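Local atomic coordinates of autoinducer 2 sensor kinase/phosphatase LuxQ (Vibrio cholerae, PDB entry 3C30), a protein that senses the autoinducer AI-2 through LuxP in its periplasmic part and switches between histidine kinase and phosphatase activity in the quorum-sensing phosphorelay to LuxU and LuxO. Residues A51-A56 / S63-F68; D214-G219 / I237-N242. All blocks are in the same frame, centred on the assembly; numbering follows the deposited sequence.

Interaction 1: residues A51-A56 / S63-F68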
loop_
_atom_site.group_PDB
_atom_site.type_symbol
_atom_site.label_atom_id
_atom_site.label_comp_id
_atom_site.label_asym_id
_atom_site.label_seq_id
_atom_site.Cartn_x
_atom_site.Cartn_y
_atom_site.Cartn_z
ATOM N N ALA A 51 19.684 10.399 -11.127
ATOM C CA ALA A 51 20.196 11.754 -11.298
ATOM C C ALA A 51 19.166 12.677 -11.950
ATOM O O ALA A 51 19.001 13.821 -11.531
ATOM C CB ALA A 51 21.458 11.725 -12.126
ATOM N N SER A 52 18.475 12.180 -12.972
ATOM C CA SER A 52 17.454 12.967 -13.665
ATOM C C SER A 52 16.524 13.585 -12.623
ATOM O O SER A 52 16.170 14.766 -12.700
ATOM C CB SER A 52 16.639 12.074 -14.604
ATOM O OG SER A 52 17.479 11.334 -15.477
ATOM N N LEU A 53 16.136 12.765 -11.651
ATOM C CA LEU A 53 15.269 13.188 -10.562
ATOM C C LEU A 53 16.016 14.152 -9.651
ATOM O O LEU A 53 15.630 15.306 -9.519
ATOM C CB LEU A 53 14.813 11.972 -9.751
ATOM C CG LEU A 53 14.070 12.236 -8.440
ATOM C CD1 LEU A 53 12.775 12.989 -8.697
ATOM C CD2 LEU A 53 13.790 10.915 -7.768
ATOM N N ILE A 54 17.084 13.670 -9.022
ATOM C CA ILE A 54 17.881 14.491 -8.114
ATOM C C ILE A 54 18.107 15.887 -8.675
ATOM O O ILE A 54 17.922 16.885 -7.979
ATOM C CB ILE A 54 19.265 13.861 -7.845
ATOM C CG1 ILE A 54 19.109 12.524 -7.123
ATOM C CG2 ILE A 54 20.109 14.800 -7.005
ATOM C CD1 ILE A 54 18.601 12.651 -5.706
ATOM N N ASN A 55 18.496 15.957 -9.943
ATOM C CA ASN A 55 18.771 17.240 -10.575
ATOM C C ASN A 55 17.510 18.027 -10.908
ATOM O O ASN A 55 17.551 19.250 -11.018
ATOM C CB ASN A 55 19.624 17.036 -11.829
ATOM C CG ASN A 55 20.910 16.270 -11.540
ATOM O OD1 ASN A 55 21.557 16.482 -10.509
ATOM N ND2 ASN A 55 21.291 15.381 -12.456
ATOM N N ALA A 56 16.392 17.331 -11.072
ATOM C CA ALA A 56 15.125 17.996 -11.362
ATOM C C ALA A 56 14.605 18.618 -10.062
ATOM O O ALA A 56 13.866 19.604 -10.074
ATOM C CB ALA A 56 14.118 16.989 -11.902
ATOM N N SER A 63 7.961 21.194 -12.645
ATOM C CA SER A 63 7.579 20.562 -13.910
ATOM C C SER A 63 8.388 19.318 -14.244
ATOM O O SER A 63 7.820 18.264 -14.526
ATOM C CB SER A 63 7.694 21.557 -15.066
ATOM O OG SER A 63 9.048 21.855 -15.347
ATOM N N ARG A 64 9.710 19.436 -14.238
ATOM C CA ARG A 64 10.537 18.278 -14.532
ATOM C C ARG A 64 10.142 17.198 -13.538
ATOM O O ARG A 64 10.021 16.032 -13.906
ATOM C CB ARG A 64 12.019 18.632 -14.409
ATOM C CG ARG A 64 12.509 19.511 -15.549
ATOM C CD ARG A 64 13.830 20.170 -15.221
ATOM N NE ARG A 64 14.895 19.197 -15.018
ATOM C CZ ARG A 64 16.117 19.510 -14.600
ATOM N NH1 ARG A 64 16.429 20.773 -14.335
ATOM N NH2 ARG A 64 17.026 18.558 -14.447
ATOM N N LEU A 65 9.916 17.598 -12.287
ATOM C CA LEU A 65 9.501 16.659 -11.247
ATOM C C LEU A 65 8.200 15.979 -11.647
ATOM O O LEU A 65 8.100 14.755 -11.615
ATOM C CB LEU A 65 9.316 17.377 -9.909
ATOM C CG LEU A 65 10.612 17.723 -9.180
ATOM C CD1 LEU A 65 10.291 18.406 -7.870
ATOM C CD2 LEU A 65 11.411 16.454 -8.938
ATOM N N ASP A 66 7.198 16.770 -12.020
ATOM C CA ASP A 66 5.930 16.193 -12.439
ATOM C C ASP A 66 6.191 15.288 -13.638
ATOM O O ASP A 66 5.888 14.096 -13.607
ATOM C CB ASP A 66 4.930 17.283 -12.836
ATOM C CG ASP A 66 4.503 18.152 -11.661
ATOM O OD1 ASP A 66 4.086 17.605 -10.618
ATOM O OD2 ASP A 66 4.570 19.393 -11.787
ATOM N N GLU A 67 6.772 15.862 -14.687
ATOM C CA GLU A 67 7.069 15.118 -15.905
ATOM C C GLU A 67 7.892 13.875 -15.613
ATOM O O GLU A 67 7.598 12.798 -16.129
ATOM C CB GLU A 67 7.812 16.007 -16.904
ATOM C CG GLU A 67 7.129 17.348 -17.181
ATOM C CD GLU A 67 5.615 17.234 -17.300
ATOM O OE1 GLU A 67 5.140 16.401 -18.101
ATOM O OE2 GLU A 67 4.899 17.980 -16.594
ATOM N N PHE A 68 8.921 14.026 -14.787
ATOM C CA PHE A 68 9.775 12.902 -14.424
ATOM C C PHE A 68 8.932 11.725 -13.966
ATOM O O PHE A 68 9.111 10.606 -14.436
ATOM C CB PHE A 68 10.730 13.275 -13.287
ATOM C CG PHE A 68 11.500 12.103 -12.749
ATOM C CD1 PHE A 68 12.674 11.681 -13.361
ATOM C CD2 PHE A 68 11.006 11.371 -11.678
ATOM C CE1 PHE A 68 13.342 10.540 -12.917
ATOM C CE2 PHE A 68 11.663 10.231 -11.226
ATOM C CZ PHE A 68 12.832 9.812 -11.846
#
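Arg-64, one residue into 63-68, reaches across Ala-56 and along the C-terminal part of 51-56. Its CB packs on Ala-56 CB at 3.7 Å; from there the chain bends at chi3 (63°) and lays the guanidinium over the backbone, with Ala-56 CA under one face, 3.6 Å from the plane. NH2 comes within 3.5 Å of Asn-55 O, but no hydrogen bond joins the two segments, so the arginine holds on by its flat face and its aliphatic stem.

Leu-65 starts off to one side and swings its branch inward. CD2 meets Leu-53 CD1 at 3.7 Å, the two side chains crossing at about a right angle, and the same methyl also touches Ala-56. Leu-53 and Leu-65 both rest on Ile-86 of strand 83-88, which places this side of the contact over the sheet.

A turn on from Arg-64, Phe-68 completes the row. It turns its ring toward Leu-53 because CG stands opposite the backbone N (chi1 172°), and Leu-53 CB lies over one face in a CH-pi contact, 3.8 Å from the ring centroid and displaced toward the rim. Ser-52 CB adds an oblique touch at CE1, and Thr-47 of helix 22-47 touches both Leu-53 and Phe-68.

With the axes of the two segments at 152°, nearly antiparallel, and only a short link between them, helices 51-58 and 62-76 form a helical hairpin within the Cache-type periplasmic domain of LuxQ.

Interaction 2: residues D214-G219 / I237-N242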
loop_
_atom_site.group_PDB
_atom_site.type_symbol
_atom_site.label_atom_id
_atom_site.label_comp_id
_atom_site.label_asym_id
_atom_site.label_seq_id
_atom_site.Cartn_x
_atom_site.Cartn_y
_atom_site.Cartn_z
ATOM N N ASP A 214 -18.770 -26.704 8.283
ATOM C CA ASP A 214 -19.306 -25.513 7.640
ATOM C C ASP A 214 -19.336 -25.710 6.127
ATOM O O ASP A 214 -18.568 -26.505 5.583
ATOM C CB ASP A 214 -18.438 -24.295 7.973
ATOM C CG ASP A 214 -19.262 -23.078 8.355
ATOM O OD1 ASP A 214 -19.540 -22.915 9.560
ATOM O OD2 ASP A 214 -19.642 -22.295 7.452
ATOM N N SER A 215 -20.218 -24.979 5.448
ATOM C CA SER A 215 -20.335 -25.075 3.999
ATOM C C SER A 215 -19.237 -24.232 3.372
ATOM O O SER A 215 -18.548 -24.670 2.455
ATOM C CB SER A 215 -21.690 -24.549 3.540
ATOM O OG SER A 215 -22.694 -24.848 4.485
ATOM N N PHE A 216 -19.085 -23.013 3.875
ATOM C CA PHE A 216 -18.070 -22.099 3.367
ATOM C C PHE A 216 -16.998 -21.887 4.409
ATOM O O PHE A 216 -17.219 -21.240 5.432
ATOM C CB PHE A 216 -18.703 -20.765 2.985
ATOM C CG PHE A 216 -19.803 -20.901 1.978
ATOM C CD1 PHE A 216 -21.135 -20.952 2.381
ATOM C CD2 PHE A 216 -19.504 -21.034 0.627
ATOM C CE1 PHE A 216 -22.144 -21.132 1.457
ATOM C CE2 PHE A 216 -20.508 -21.214 -0.306
ATOM C CZ PHE A 216 -21.831 -21.264 0.108
ATOM N N ILE A 217 -15.831 -22.455 4.155
ATOM C CA ILE A 217 -14.722 -22.323 5.081
ATOM C C ILE A 217 -14.160 -20.899 4.991
ATOM O O ILE A 217 -13.987 -20.353 3.899
ATOM C CB ILE A 217 -13.644 -23.349 4.740
ATOM C CG1 ILE A 217 -14.296 -24.731 4.619
ATOM C CG2 ILE A 217 -12.573 -23.351 5.808
ATOM C CD1 ILE A 217 -13.437 -25.777 3.947
ATOM N N VAL A 218 -13.887 -20.299 6.141
ATOM C CA VAL A 218 -13.366 -18.940 6.177
ATOM C C VAL A 218 -11.995 -18.803 6.834
ATOM O O VAL A 218 -11.891 -18.784 8.052
ATOM C CB VAL A 218 -14.344 -18.003 6.913
ATOM C CG1 VAL A 218 -13.677 -16.657 7.183
ATOM C CG2 VAL A 218 -15.606 -17.819 6.077
ATOM N N GLY A 219 -10.951 -18.675 6.023
ATOM C CA GLY A 219 -9.609 -18.526 6.560
ATOM C C GLY A 219 -9.315 -17.125 7.068
ATOM O O GLY A 219 -9.930 -16.143 6.647
ATOM N N ILE A 237 -12.148 -16.977 1.711
ATOM C CA ILE A 237 -13.301 -17.858 1.763
ATOM C C ILE A 237 -13.188 -18.967 0.741
ATOM O O ILE A 237 -13.083 -18.716 -0.458
ATOM C CB ILE A 237 -14.603 -17.094 1.486
ATOM C CG1 ILE A 237 -14.611 -15.788 2.274
ATOM C CG2 ILE A 237 -15.787 -17.932 1.905
ATOM C CD1 ILE A 237 -15.416 -14.693 1.631
ATOM N N GLN A 238 -13.206 -20.199 1.221
ATOM C CA GLN A 238 -13.129 -21.336 0.329
ATOM C C GLN A 238 -14.365 -22.184 0.555
ATOM O O GLN A 238 -14.739 -22.463 1.695
ATOM C CB GLN A 238 -11.871 -22.157 0.606
ATOM C CG GLN A 238 -11.321 -22.822 -0.639
ATOM C CD GLN A 238 -11.057 -21.814 -1.750
ATOM O OE1 GLN A 238 -10.256 -20.879 -1.592
ATOM N NE2 GLN A 238 -11.734 -21.993 -2.881
ATOM N N THR A 239 -15.010 -22.567 -0.537
ATOM C CA THR A 239 -16.200 -23.395 -0.457
ATOM C C THR A 239 -15.801 -24.838 -0.200
ATOM O O THR A 239 -14.914 -25.367 -0.861
ATOM C CB THR A 239 -17.014 -23.312 -1.754
ATOM O OG1 THR A 239 -17.737 -22.074 -1.774
ATOM C CG2 THR A 239 -17.987 -24.470 -1.855
ATOM N N ASN A 240 -16.453 -25.458 0.778
ATOM C CA ASN A 240 -16.175 -26.843 1.136
ATOM C C ASN A 240 -16.430 -27.713 -0.091
ATOM O O ASN A 240 -17.577 -27.978 -0.452
ATOM C CB ASN A 240 -17.082 -27.270 2.285
ATOM C CG ASN A 240 -16.497 -28.397 3.088
ATOM O OD1 ASN A 240 -17.118 -28.890 4.027
ATOM N ND2 ASN A 240 -15.288 -28.814 2.729
ATOM N N GLN A 241 -15.349 -28.152 -0.727
ATOM C CA GLN A 241 -15.441 -28.957 -1.937
ATOM C C GLN A 241 -16.116 -30.313 -1.755
ATOM O O GLN A 241 -16.569 -30.897 -2.740
ATOM C CB GLN A 241 -14.046 -29.142 -2.546
ATOM C CG GLN A 241 -14.048 -29.686 -3.978
ATOM C CD GLN A 241 -14.614 -28.701 -5.002
ATOM O OE1 GLN A 241 -14.979 -27.571 -4.665
ATOM N NE2 GLN A 241 -14.681 -29.131 -6.262
ATOM N N ASN A 242 -16.174 -30.820 -0.517
ATOM C CA ASN A 242 -16.841 -32.108 -0.238
ATOM C C ASN A 242 -18.039 -32.081 -1.159
ATOM O O ASN A 242 -18.289 -32.965 -1.983
ATOM C CB ASN A 242 -17.455 -32.161 1.171
ATOM C CG ASN A 242 -16.447 -32.014 2.285
ATOM O OD1 ASN A 242 -16.827 -31.941 3.457
ATOM N ND2 ASN A 242 -15.168 -31.978 1.941
#
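The open end of the beta hairpin formed by strands 216-225 and 228-239 lies here, where Ile-217 and Gln-238 make the hydrogen-bonded pair. Gln-238 N gives a good bond to Ile-217 O (2.8 Å, 159° at the hydrogen), while the return bond from Ile-217 N to Gln-238 O is weak, bent to 128°. Ile-217 O is approached a second time, by Ile-237 CA at 3.4 Å, in a CA-H...O contact.

Past the strand ends, Asn-240 N continues the pairing with a bond to Ser-215 O at 2.8 Å. The side chain of Ile-217 lies over the same region, its CD1 reaching Asn-240 CA at 4.1 Å.

Ile-217 and Gln-238 point to one face of the sheet; the non-hydrogen-bonded pairs, Phe-216 with Thr-239 and Val-218 with Ile-237, point to the opposite one. Thr-239 OG1 sits at the edge of the Phe-216 ring, 3.2 Å from CD2, and is hydrogen-bonded to Glu-178; Tyr-199 meets the ring edge-to-face. Ile-237 CG2 lies 4.2 Å from Val-218 CG2 and equally far from Phe-216 CB. Val-204 of helix 201-205 also packs on Ile-237.

The alternation is that of antiparallel strands, and the direct link from 216-225 to 228-239 makes them a beta hairpin, with 216-225 the outermost strand, within this chain, of the four-stranded sheet of the LuxQ periplasmic domain.

Interactions 1 and 2 lie on opposite sides of the chain's centre, their own centres about 51 Å apart and their nearest atoms about 38 Å apart, so neither touches the other. They come in series along the chain: the helical pair closes before the hairpin opens. Each is associated with a different sheet. Residues 51-56 and 63-68 pack against the five-stranded sheet through strands 83-88 and 134-144, whereas 214-219 and 237-242 are part of the four-stranded one. Together they mark the two far ends of the elongated periplasmic region, the part of LuxQ that lies outside the membrane, apart from the kinase and response regulator domains.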